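Local coordinates for protein N-acetylneuraminate epimerase (Escherichia coli, PDB 2UVK) that converts the alpha-anomer of N-acetylneuraminic acid to the beta-anomer in the periplasm, speeding the mutarotation of sialic acid, at residues B[12-17]-B[31-36]; B[22-27]-B[43-48]; B[36-41]-B[313-318]; B[49-54]-B[87-92]. All blocks are in the same frame, centred on the assembly; numbering follows the deposited sequence.

Interaction 1. Residues B[12-17]-B[31-36]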
loop_
_atom_site.group_PDB
_atom_site.type_symbol
_atom_site.label_atom_id
_atom_site.label_comp_id
_atom_site.label_asym_id
_atom_site.label_seq_id
_atom_site.Cartn_x
_atom_site.Cartn_y
_atom_site.Cartn_z
ATOM N N SER B 12 -19.113 -12.802 8.941
ATOM C CA SER B 12 -17.820 -12.170 8.737
ATOM C C SER B 12 -16.630 -13.083 8.992
ATOM O O SER B 12 -15.486 -12.612 9.095
ATOM C CB SER B 12 -17.697 -10.898 9.593
ATOM O OG SER B 12 -18.903 -10.155 9.567
ATOM N N GLY B 13 -16.890 -14.397 9.015
ATOM C CA GLY B 13 -15.855 -15.388 9.277
ATOM C C GLY B 13 -15.185 -15.855 8.006
ATOM O O GLY B 13 -15.396 -15.274 6.934
ATOM N N THR B 14 -14.454 -16.956 8.117
ATOM C CA THR B 14 -13.754 -17.511 6.970
ATOM C C THR B 14 -13.764 -19.033 7.090
ATOM O O THR B 14 -14.157 -19.571 8.096
ATOM C CB THR B 14 -12.322 -16.958 6.870
ATOM O OG1 THR B 14 -11.686 -17.415 5.664
ATOM C CG2 THR B 14 -11.479 -17.314 8.085
ATOM N N GLY B 15 -13.380 -19.716 6.027
ATOM C CA GLY B 15 -13.347 -21.179 6.049
ATOM C C GLY B 15 -12.741 -21.698 4.778
ATOM O O GLY B 15 -12.460 -20.951 3.853
ATOM N N ALA B 16 -12.552 -23.008 4.768
ATOM C CA ALA B 16 -11.850 -23.688 3.698
ATOM C C ALA B 16 -12.331 -25.134 3.718
ATOM O O ALA B 16 -12.836 -25.624 4.714
ATOM C CB ALA B 16 -10.355 -23.609 3.937
ATOM N N ILE B 17 -12.178 -25.807 2.582
ATOM C CA ILE B 17 -12.508 -27.219 2.482
ATOM C C ILE B 17 -11.278 -27.965 1.993
ATOM O O ILE B 17 -10.576 -27.498 1.091
ATOM C CB ILE B 17 -13.735 -27.444 1.582
ATOM C CG1 ILE B 17 -14.142 -28.920 1.611
ATOM C CG2 ILE B 17 -13.474 -26.944 0.192
ATOM C CD1 ILE B 17 -15.594 -29.146 1.382
ATOM N N THR B 31 -12.136 -16.244 18.383
ATOM C CA THR B 31 -10.961 -17.010 18.031
ATOM C C THR B 31 -11.265 -18.495 17.707
ATOM O O THR B 31 -10.332 -19.268 17.398
ATOM C CB THR B 31 -9.910 -16.955 19.132
ATOM O OG1 THR B 31 -10.493 -17.428 20.364
ATOM C CG2 THR B 31 -9.411 -15.515 19.318
ATOM N N ALA B 32 -12.542 -18.872 17.750
ATOM C CA ALA B 32 -12.922 -20.287 17.577
ATOM C C ALA B 32 -12.792 -20.722 16.121
ATOM O O ALA B 32 -13.116 -19.967 15.208
ATOM C CB ALA B 32 -14.317 -20.525 18.059
ATOM N N TRP B 33 -12.316 -21.962 15.938
ATOM C CA TRP B 33 -12.369 -22.709 14.696
ATOM C C TRP B 33 -13.052 -24.041 14.965
ATOM O O TRP B 33 -12.990 -24.554 16.088
ATOM C CB TRP B 33 -10.975 -22.951 14.137
ATOM C CG TRP B 33 -10.488 -21.760 13.383
ATOM C CD1 TRP B 33 -9.975 -20.626 13.915
ATOM C CD2 TRP B 33 -10.521 -21.575 11.968
ATOM N NE1 TRP B 33 -9.646 -19.744 12.908
ATOM C CE2 TRP B 33 -9.970 -20.313 11.703
ATOM C CE3 TRP B 33 -10.937 -22.369 10.886
ATOM C CZ2 TRP B 33 -9.852 -19.818 10.416
ATOM C CZ3 TRP B 33 -10.796 -21.881 9.611
ATOM C CH2 TRP B 33 -10.265 -20.624 9.379
ATOM N N TYR B 34 -13.724 -24.532 13.943
ATOM C CA TYR B 34 -14.389 -25.834 13.968
ATOM C C TYR B 34 -14.138 -26.558 12.669
ATOM O O TYR B 34 -13.929 -25.939 11.647
ATOM C CB TYR B 34 -15.888 -25.672 14.156
ATOM C CG TYR B 34 -16.291 -24.706 15.235
ATOM C CD1 TYR B 34 -16.455 -25.125 16.539
ATOM C CD2 TYR B 34 -16.522 -23.369 14.933
ATOM C CE1 TYR B 34 -16.834 -24.220 17.532
ATOM C CE2 TYR B 34 -16.908 -22.453 15.926
ATOM C CZ TYR B 34 -17.060 -22.887 17.209
ATOM O OH TYR B 34 -17.444 -21.958 18.188
ATOM N N LYS B 35 -14.189 -27.892 12.724
ATOM C CA LYS B 35 -14.151 -28.711 11.510
ATOM C C LYS B 35 -15.346 -29.654 11.445
ATOM O O LYS B 35 -15.940 -29.977 12.455
ATOM C CB LYS B 35 -12.857 -29.505 11.419
ATOM C CG LYS B 35 -12.726 -30.657 12.423
ATOM C CD LYS B 35 -11.371 -31.290 12.239
ATOM C CE LYS B 35 -11.138 -32.429 13.192
ATOM N NZ LYS B 35 -9.761 -32.979 12.959
ATOM N N LEU B 36 -15.700 -30.062 10.241
ATOM C CA LEU B 36 -16.768 -31.038 10.066
ATOM C C LEU B 36 -16.416 -31.982 8.916
ATOM O O LEU B 36 -15.982 -31.564 7.854
ATOM C CB LEU B 36 -18.084 -30.304 9.818
ATOM C CG LEU B 36 -19.330 -31.157 9.646
ATOM C CD1 LEU B 36 -20.525 -30.513 10.320
ATOM C CD2 LEU B 36 -19.587 -31.398 8.149
#
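Two different side-chain torsions bring T14 and W33 together. In T14 the hydroxyl lies opposite the backbone N (chi1 -175°), which leaves CG2 wedged between N and the carbonyl carbon as the branch that does the touching. W33 has CG opposite its carbonyl carbon (chi1 -82°), and the indole then reaches from its own strand across to 12-17. The backbones themselves stay well apart, since the nearest CA atoms, those of G15 and W33, are 8.8 Å from each other.

The methyl CG2 of T14 meets the six-membered ring obliquely, 3.8 Å from W33 CH2 and equally close to CZ2. Beside it, CA of G15 lies 4.4 Å from W33 CZ3. The contact is therefore small and apolar, with 99 Å² buried in all. The polar end of T14 is occupied separately, because OG1 hydrogen-bonds to the hydroxyl of S61 on strand 60-64.

Strand 21-25 pairs with both strands and separates them, so the W33 side chain reaches past 21-25 to the next-but-one strand. Its indole also packs on L68 and V70 of strand 67-71, as expected between adjacent four-stranded antiparallel blades of a Kelch beta-propeller.

Interaction 2. Residues B[22-27]-B[43-48]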
loop_
_atom_site.group_PDB
_atom_site.type_symbol
_atom_site.label_atom_id
_atom_site.label_comp_id
_atom_site.label_asym_id
_atom_site.label_seq_id
_atom_site.Cartn_x
_atom_site.Cartn_y
_atom_site.Cartn_z
ATOM N N VAL B 22 -14.614 -29.742 6.204
ATOM C CA VAL B 22 -14.882 -28.282 6.170
ATOM C C VAL B 22 -14.290 -27.671 7.423
ATOM O O VAL B 22 -14.473 -28.206 8.511
ATOM C CB VAL B 22 -16.398 -27.981 6.167
ATOM C CG1 VAL B 22 -16.661 -26.485 6.370
ATOM C CG2 VAL B 22 -17.049 -28.475 4.876
ATOM N N TYR B 23 -13.604 -26.534 7.259
ATOM C CA TYR B 23 -13.040 -25.767 8.392
ATOM C C TYR B 23 -13.661 -24.380 8.391
ATOM O O TYR B 23 -13.690 -23.736 7.356
ATOM C CB TYR B 23 -11.531 -25.618 8.258
ATOM C CG TYR B 23 -10.786 -26.927 8.300
ATOM C CD1 TYR B 23 -10.166 -27.362 9.451
ATOM C CD2 TYR B 23 -10.687 -27.709 7.164
ATOM C CE1 TYR B 23 -9.471 -28.573 9.474
ATOM C CE2 TYR B 23 -10.014 -28.913 7.179
ATOM C CZ TYR B 23 -9.397 -29.333 8.322
ATOM O OH TYR B 23 -8.721 -30.545 8.323
ATOM N N ILE B 24 -14.185 -23.939 9.531
ATOM C CA ILE B 24 -14.698 -22.564 9.656
ATOM C C ILE B 24 -14.240 -21.916 10.941
ATOM O O ILE B 24 -14.007 -22.568 11.955
ATOM C CB ILE B 24 -16.217 -22.507 9.605
ATOM C CG1 ILE B 24 -16.837 -23.329 10.737
ATOM C CG2 ILE B 24 -16.737 -22.956 8.235
ATOM C CD1 ILE B 24 -18.306 -23.142 10.908
ATOM N N GLY B 25 -14.137 -20.595 10.918
ATOM C CA GLY B 25 -13.742 -19.893 12.112
ATOM C C GLY B 25 -13.737 -18.393 11.927
ATOM O O GLY B 25 -14.025 -17.857 10.856
ATOM N N LEU B 26 -13.455 -17.741 13.034
ATOM C CA LEU B 26 -13.324 -16.276 13.081
ATOM C C LEU B 26 -14.650 -15.564 12.839
ATOM O O LEU B 26 -15.706 -16.121 13.065
ATOM C CB LEU B 26 -12.178 -15.800 12.202
ATOM C CG LEU B 26 -10.835 -16.482 12.447
ATOM C CD1 LEU B 26 -9.732 -15.993 11.511
ATOM C CD2 LEU B 26 -10.422 -16.372 13.939
ATOM N N GLY B 27 -14.583 -14.278 12.483
ATOM C CA GLY B 27 -15.778 -13.481 12.404
ATOM C C GLY B 27 -16.429 -13.473 13.764
ATOM O O GLY B 27 -15.729 -13.369 14.788
ATOM N N LYS B 43 -22.886 -36.131 11.354
ATOM C CA LYS B 43 -22.156 -34.870 11.138
ATOM C C LYS B 43 -22.154 -34.009 12.400
ATOM O O LYS B 43 -23.172 -33.865 13.080
ATOM C CB LYS B 43 -22.736 -34.099 9.960
ATOM C CG LYS B 43 -22.262 -34.623 8.625
ATOM C CD LYS B 43 -22.797 -33.814 7.469
ATOM C CE LYS B 43 -24.211 -34.223 7.102
ATOM N NZ LYS B 43 -24.217 -35.542 6.405
ATOM N N LYS B 44 -20.999 -33.412 12.669
ATOM C CA LYS B 44 -20.697 -32.803 13.955
ATOM C C LYS B 44 -19.659 -31.702 13.730
ATOM O O LYS B 44 -18.707 -31.923 12.985
ATOM C CB LYS B 44 -20.094 -33.898 14.835
ATOM C CG LYS B 44 -19.728 -33.515 16.243
ATOM C CD LYS B 44 -19.008 -34.667 16.933
ATOM N N TRP B 45 -19.838 -30.527 14.341
ATOM C CA TRP B 45 -18.750 -29.532 14.387
ATOM C C TRP B 45 -17.859 -29.850 15.569
ATOM O O TRP B 45 -18.352 -29.922 16.698
ATOM C CB TRP B 45 -19.263 -28.097 14.533
ATOM C CG TRP B 45 -20.014 -27.606 13.354
ATOM C CD1 TRP B 45 -21.356 -27.443 13.261
ATOM C CD2 TRP B 45 -19.473 -27.209 12.080
ATOM N NE1 TRP B 45 -21.693 -27.013 12.018
ATOM C CE2 TRP B 45 -20.559 -26.835 11.273
ATOM C CE3 TRP B 45 -18.178 -27.144 11.548
ATOM C CZ2 TRP B 45 -20.401 -26.390 9.953
ATOM C CZ3 TRP B 45 -18.022 -26.713 10.229
ATOM C CH2 TRP B 45 -19.129 -26.345 9.450
ATOM N N THR B 46 -16.573 -30.043 15.312
ATOM C CA THR B 46 -15.571 -30.270 16.336
ATOM C C THR B 46 -14.718 -29.017 16.532
ATOM O O THR B 46 -14.122 -28.534 15.586
ATOM C CB THR B 46 -14.644 -31.437 15.933
ATOM O OG1 THR B 46 -15.414 -32.645 15.858
ATOM C CG2 THR B 46 -13.487 -31.605 16.925
ATOM N N ALA B 47 -14.646 -28.535 17.772
ATOM C CA ALA B 47 -13.822 -27.367 18.113
ATOM C C ALA B 47 -12.341 -27.666 17.976
ATOM O O ALA B 47 -11.835 -28.694 18.457
ATOM C CB ALA B 47 -14.128 -26.882 19.519
ATOM N N LEU B 48 -11.638 -26.759 17.301
ATOM C CA LEU B 48 -10.222 -26.870 17.075
ATOM C C LEU B 48 -9.446 -25.939 18.016
ATOM O O LEU B 48 -10.033 -25.168 18.790
ATOM C CB LEU B 48 -9.928 -26.554 15.603
ATOM C CG LEU B 48 -10.668 -27.381 14.549
ATOM C CD1 LEU B 48 -10.247 -26.986 13.141
ATOM C CD2 LEU B 48 -10.423 -28.905 14.786
#
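One CH-pi contact and two sets of apolar contacts join 22-27 to 43-48. In the CH-pi contact, I24 CD1 stands over a face of the W45 indole, 3.8 Å from the centroid of the six-membered ring and only 19° off the ring normal. The methyl is shifted toward the rim, lying 3.6 Å from W45 CH2, and CG1 of I24 adds to the cover at 3.6 Å from W45 CZ3. The side chain gets there because CG1 sits between the backbone N and the carbonyl carbon (chi1 60°), with CD1 extended beyond it.

These residues belong to one blade of the Kelch propeller, a four-stranded antiparallel sheet in which strand 33-37 runs between 21-25 and 46-47. The contacts thus pass over an intervening strand, and W45 also rests on Y34 and L36 of that strand.

Among the apolar contacts, V22 CG1 comes to the edge of the same indole, close to its plane, 3.9 Å from W45 CH2. V22 and I24 therefore approach W45 from different directions, one at the rim and one above. Y23 leaves its strand pointing away from 43-48, yet its ring edge meets L48, with Y23 CD1 3.7 Å from L48 CD1. These two side chains cross at about a right angle, and both also touch Y91 of strand 88-92.

The indole N-H of W45 is used apart from all of these, in a hydrogen bond from NE1 to the carbonyl O of P4.

Interaction 3. Residues B[36-41]-B[313-318]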
loop_
_atom_site.group_PDB
_atom_site.type_symbol
_atom_site.label_atom_id
_atom_site.label_comp_id
_atom_site.label_asym_id
_atom_site.label_seq_id
_atom_site.Cartn_x
_atom_site.Cartn_y
_atom_site.Cartn_z
ATOM N N LEU B 36 -15.700 -30.062 10.241
ATOM C CA LEU B 36 -16.768 -31.038 10.066
ATOM C C LEU B 36 -16.416 -31.982 8.916
ATOM O O LEU B 36 -15.982 -31.564 7.854
ATOM C CB LEU B 36 -18.084 -30.304 9.818
ATOM C CG LEU B 36 -19.330 -31.157 9.646
ATOM C CD1 LEU B 36 -20.525 -30.513 10.320
ATOM C CD2 LEU B 36 -19.587 -31.398 8.149
ATOM N N ASP B 37 -16.583 -33.279 9.163
ATOM C CA ASP B 37 -16.378 -34.313 8.151
ATOM C C ASP B 37 -17.723 -34.506 7.466
ATOM O O ASP B 37 -18.665 -34.981 8.082
ATOM C CB ASP B 37 -15.923 -35.598 8.843
ATOM C CG ASP B 37 -15.791 -36.758 7.898
ATOM O OD1 ASP B 37 -15.968 -36.575 6.674
ATOM O OD2 ASP B 37 -15.482 -37.864 8.393
ATOM N N THR B 38 -17.825 -34.101 6.207
ATOM C CA THR B 38 -19.117 -34.100 5.519
ATOM C C THR B 38 -19.600 -35.528 5.220
ATOM O O THR B 38 -20.773 -35.729 4.936
ATOM C CB THR B 38 -19.074 -33.340 4.187
ATOM O OG1 THR B 38 -18.081 -33.921 3.330
ATOM C CG2 THR B 38 -18.791 -31.827 4.400
ATOM N N GLN B 39 -18.685 -36.492 5.278
ATOM C CA GLN B 39 -19.005 -37.901 4.963
ATOM C C GLN B 39 -19.358 -38.741 6.181
ATOM O O GLN B 39 -19.624 -39.940 6.040
ATOM C CB GLN B 39 -17.838 -38.554 4.212
ATOM C CG GLN B 39 -17.835 -38.252 2.729
ATOM N N ALA B 40 -19.370 -38.148 7.369
ATOM C CA ALA B 40 -19.783 -38.876 8.569
ATOM C C ALA B 40 -21.298 -39.074 8.536
ATOM O O ALA B 40 -22.024 -38.293 7.917
ATOM C CB ALA B 40 -19.357 -38.129 9.835
ATOM N N LYS B 41 -21.768 -40.154 9.151
ATOM C CA LYS B 41 -23.205 -40.394 9.277
ATOM C C LYS B 41 -23.791 -39.431 10.306
ATOM O O LYS B 41 -24.902 -38.921 10.140
ATOM N N LEU B 313 -18.134 -22.331 -0.047
ATOM C CA LEU B 313 -17.191 -23.435 -0.302
ATOM C C LEU B 313 -17.721 -24.309 -1.439
ATOM O O LEU B 313 -18.920 -24.465 -1.542
ATOM C CB LEU B 313 -17.022 -24.296 0.936
ATOM C CG LEU B 313 -16.352 -23.626 2.138
ATOM C CD1 LEU B 313 -16.367 -24.547 3.344
ATOM C CD2 LEU B 313 -14.918 -23.212 1.766
ATOM N N PRO B 314 -16.817 -24.855 -2.278
ATOM C CA PRO B 314 -17.252 -25.869 -3.253
ATOM C C PRO B 314 -17.485 -27.207 -2.573
ATOM O O PRO B 314 -16.631 -27.662 -1.831
ATOM C CB PRO B 314 -16.053 -25.964 -4.215
ATOM C CG PRO B 314 -14.882 -25.617 -3.407
ATOM C CD PRO B 314 -15.380 -24.563 -2.412
ATOM N N TRP B 315 -18.633 -27.829 -2.811
ATOM C CA TRP B 315 -18.903 -29.137 -2.242
ATOM C C TRP B 315 -19.872 -29.910 -3.126
ATOM O O TRP B 315 -20.948 -29.422 -3.443
ATOM C CB TRP B 315 -19.460 -28.988 -0.826
ATOM C CG TRP B 315 -19.649 -30.286 -0.125
ATOM C CD1 TRP B 315 -18.754 -31.300 -0.042
ATOM C CD2 TRP B 315 -20.813 -30.720 0.577
ATOM N NE1 TRP B 315 -19.277 -32.341 0.673
ATOM C CE2 TRP B 315 -20.545 -32.012 1.066
ATOM C CE3 TRP B 315 -22.056 -30.140 0.848
ATOM C CZ2 TRP B 315 -21.473 -32.742 1.808
ATOM C CZ3 TRP B 315 -22.983 -30.869 1.594
ATOM C CH2 TRP B 315 -22.681 -32.159 2.061
ATOM N N ASN B 316 -19.471 -31.115 -3.534
ATOM C CA ASN B 316 -20.320 -31.967 -4.389
ATOM C C ASN B 316 -20.838 -31.225 -5.624
ATOM O O ASN B 316 -22.030 -31.259 -5.925
ATOM C CB ASN B 316 -21.526 -32.493 -3.592
ATOM C CG ASN B 316 -21.145 -33.458 -2.490
ATOM O OD1 ASN B 316 -20.026 -33.980 -2.448
ATOM N ND2 ASN B 316 -22.095 -33.718 -1.589
ATOM N N ASN B 317 -19.950 -30.527 -6.315
ATOM C CA ASN B 317 -20.327 -29.781 -7.514
ATOM C C ASN B 317 -21.451 -28.767 -7.268
ATOM O O ASN B 317 -22.245 -28.466 -8.147
ATOM C CB ASN B 317 -20.721 -30.770 -8.634
ATOM C CG ASN B 317 -20.681 -30.146 -10.020
ATOM O OD1 ASN B 317 -19.939 -29.186 -10.279
ATOM N ND2 ASN B 317 -21.473 -30.713 -10.943
ATOM N N SER B 318 -21.463 -28.199 -6.062
ATOM C CA SER B 318 -22.478 -27.253 -5.637
ATOM C C SER B 318 -21.790 -26.135 -4.873
ATOM O O SER B 318 -20.617 -26.232 -4.545
ATOM C CB SER B 318 -23.478 -27.934 -4.708
ATOM O OG SER B 318 -24.186 -28.968 -5.389
#
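T38 and W315 approach where strand 33-37 runs into a type I turn from D37 to A40 and strand 311-315 ends, their CA atoms 9.2 Å apart. The side chains bridge that gap. W315 has CG opposite its backbone N (chi1 -175°), and its indole lies alongside T38: T38 CB is 3.4 Å from W315 CZ2, and T38 CG2 stands over one face, 3.5 Å above the plane and toward the rim. The opposite face carries N316 ND2, so the ring is sandwiched at its rim between a methyl and an amide.

The pair joins repeat 1 to the end of repeat 6, and the sheet of strands 14-18 to 46-47 to the sheet that opens with strand 311-315, far apart in sequence but adjacent in the closed propeller ring. A weak hydrogen bond runs from W315 NE1 to T38 OG1, 3.3 Å long and bent to 123° at the proton. T38 OG1 has a stronger partner in the carbonyl O of D20, and W315 also packs on I17 and L337. With an alanine at W315 the indole is gone, which would probably open a gap beside T38 and cost its hydroxyl this weak donor. An Asx turn shapes the T38 side, with Q39 N donating to D37 OD1 at 3.1 Å from above the carboxylate plane.

Interaction 4. Residues B[49-54]-B[87-92]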
loop_
_atom_site.group_PDB
_atom_site.type_symbol
_atom_site.label_atom_id
_atom_site.label_comp_id
_atom_site.label_asym_id
_atom_site.label_seq_id
_atom_site.Cartn_x
_atom_site.Cartn_y
_atom_site.Cartn_z
ATOM N N ALA B 49 -8.133 -25.983 17.917
ATOM C CA ALA B 49 -7.285 -25.065 18.654
ATOM C C ALA B 49 -7.655 -23.627 18.280
ATOM O O ALA B 49 -7.909 -23.325 17.110
ATOM C CB ALA B 49 -5.829 -25.351 18.355
ATOM N N ALA B 50 -7.694 -22.772 19.284
ATOM C CA ALA B 50 -8.047 -21.367 19.079
ATOM C C ALA B 50 -7.036 -20.646 18.201
ATOM O O ALA B 50 -5.844 -20.887 18.235
ATOM C CB ALA B 50 -8.167 -20.652 20.425
ATOM N N PHE B 51 -7.551 -19.716 17.406
ATOM C CA PHE B 51 -6.706 -18.843 16.602
ATOM C C PHE B 51 -5.901 -17.930 17.521
ATOM O O PHE B 51 -6.492 -17.248 18.345
ATOM C CB PHE B 51 -7.601 -18.034 15.658
ATOM C CG PHE B 51 -6.846 -17.209 14.657
ATOM C CD1 PHE B 51 -6.194 -17.797 13.595
ATOM C CD2 PHE B 51 -6.788 -15.822 14.780
ATOM C CE1 PHE B 51 -5.503 -17.013 12.674
ATOM C CE2 PHE B 51 -6.109 -15.068 13.860
ATOM C CZ PHE B 51 -5.483 -15.654 12.820
ATOM N N PRO B 52 -4.568 -17.921 17.388
ATOM C CA PRO B 52 -3.739 -17.153 18.289
ATOM C C PRO B 52 -3.585 -15.666 17.966
ATOM O O PRO B 52 -2.952 -14.940 18.736
ATOM C CB PRO B 52 -2.384 -17.846 18.145
ATOM C CG PRO B 52 -2.347 -18.304 16.808
ATOM C CD PRO B 52 -3.726 -18.725 16.487
ATOM N N GLY B 53 -4.125 -15.220 16.834
ATOM C CA GLY B 53 -3.955 -13.805 16.420
ATOM C C GLY B 53 -5.080 -12.857 16.804
ATOM O O GLY B 53 -5.162 -11.703 16.290
ATOM N N GLY B 54 -5.950 -13.300 17.710
ATOM C CA GLY B 54 -7.117 -12.559 18.101
ATOM C C GLY B 54 -8.254 -12.640 17.111
ATOM O O GLY B 54 -8.068 -13.156 16.002
ATOM N N ASP B 87 -0.957 -10.209 8.154
ATOM C CA ASP B 87 -0.221 -11.402 8.575
ATOM C C ASP B 87 -0.781 -12.709 8.023
ATOM O O ASP B 87 -1.840 -12.742 7.377
ATOM C CB ASP B 87 -0.122 -11.462 10.110
ATOM C CG ASP B 87 -1.471 -11.489 10.799
ATOM O OD1 ASP B 87 -2.530 -11.529 10.106
ATOM O OD2 ASP B 87 -1.496 -11.438 12.060
ATOM N N VAL B 88 -0.005 -13.775 8.238
ATOM C CA VAL B 88 -0.401 -15.122 7.838
ATOM C C VAL B 88 -0.183 -16.070 9.022
ATOM O O VAL B 88 0.872 -16.042 9.670
ATOM C CB VAL B 88 0.442 -15.603 6.642
ATOM C CG1 VAL B 88 -0.060 -16.974 6.117
ATOM C CG2 VAL B 88 0.480 -14.556 5.530
ATOM N N HIS B 89 -1.213 -16.856 9.305
ATOM C CA HIS B 89 -1.126 -17.945 10.275
ATOM C C HIS B 89 -1.311 -19.260 9.552
ATOM O O HIS B 89 -2.014 -19.337 8.563
ATOM C CB HIS B 89 -2.191 -17.772 11.344
ATOM C CG HIS B 89 -1.882 -16.696 12.341
ATOM N ND1 HIS B 89 -2.045 -15.356 12.071
ATOM C CD2 HIS B 89 -1.450 -16.766 13.626
ATOM C CE1 HIS B 89 -1.720 -14.647 13.143
ATOM N NE2 HIS B 89 -1.358 -15.482 14.104
ATOM N N LYS B 90 -0.655 -20.304 10.066
ATOM C CA LYS B 90 -0.778 -21.649 9.503
ATOM C C LYS B 90 -1.313 -22.601 10.546
ATOM O O LYS B 90 -0.795 -22.649 11.659
ATOM C CB LYS B 90 0.588 -22.134 9.035
ATOM C CG LYS B 90 0.608 -23.554 8.493
ATOM C CD LYS B 90 1.955 -23.902 7.889
ATOM C CE LYS B 90 3.046 -24.021 8.936
ATOM N NZ LYS B 90 2.938 -25.258 9.762
ATOM N N TYR B 91 -2.336 -23.353 10.178
ATOM C CA TYR B 91 -2.896 -24.402 11.046
ATOM C C TYR B 91 -2.578 -25.759 10.450
ATOM O O TYR B 91 -2.855 -26.019 9.281
ATOM C CB TYR B 91 -4.398 -24.248 11.158
ATOM C CG TYR B 91 -5.098 -25.376 11.885
ATOM C CD1 TYR B 91 -5.070 -25.470 13.271
ATOM C CD2 TYR B 91 -5.791 -26.352 11.173
ATOM C CE1 TYR B 91 -5.732 -26.487 13.933
ATOM C CE2 TYR B 91 -6.443 -27.397 11.849
ATOM C CZ TYR B 91 -6.411 -27.437 13.209
ATOM O OH TYR B 91 -7.036 -28.458 13.874
ATOM N N ASN B 92 -1.974 -26.605 11.283
ATOM C CA ASN B 92 -1.650 -27.993 10.910
ATOM C C ASN B 92 -2.730 -28.925 11.471
ATOM O O ASN B 92 -2.862 -29.079 12.678
ATOM C CB ASN B 92 -0.249 -28.343 11.424
ATOM C CG ASN B 92 0.174 -29.768 11.083
ATOM O OD1 ASN B 92 -0.600 -30.540 10.540
ATOM N ND2 ASN B 92 1.426 -30.097 11.379
#
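F51 and H89 form an edge-to-face aromatic pair, with the edge of the phenylalanine directed at the imidazole face. The ring centroids are 4.6 Å apart and the planes stand at 52°, so the pair is tilted well short of perpendicular. F51 CZ lies 3.5 Å from H89 ND1, above the imidazole plane and toward its rim, while F51 CE1 is 3.6 Å from H89 CB and so also meets the root of the side chain.

Both conformations serve this meeting. F51 has CG opposite its backbone N (chi1 -173°), which carries the ring out from the loop toward strand 88-92. In H89, CG is opposite the carbonyl carbon (chi1 -75°), and the imidazole rises toward the loop, where P52 and G53 also meet it. P52 CG approaches obliquely, 3.6 Å from H89 CD2, the two side chains running past each other in opposite directions. G53 CA follows at 3.9 Å from H89 NE2. A beta carbon on G53 would lie too near H89 CE1, consistent with a glycine where the loop comes this close. An alanine in place of H89 is likely to leave the F51 edge without its aromatic face and open a gap beside P52 and G53. Nearby, D87 forms a salt bridge with R56.

The loop, which follows strand 46-47 of the first blade, lies against the second: F51, P52 and H89 all touch W98 of strand 97-100, and F51 also packs on V70 of strand 67-71.

In the fold
Interactions 1 and 2 lie within the first blade, their centres 5 Å apart, and their segments alternate along the chain; strands 14-18, 21-25, 33-37 and 46-47 supply them. Interaction 3 shares L36 with interaction 1 and leaves this sheet for strand 311-315; the centres of interactions 1 and 3 are about 14 Å apart. Interaction 4 follows interactions 1 and 2 in sequence, both its segments falling between the two of interaction 3, and joins the loop after 46-47 to strand 88-92 of the next blade. Its centre is about 24 Å from that of interaction 3, and their nearest atoms remain about 10 Å apart. The first blade thus contacts both its neighbours, consistent with a closed propeller ring.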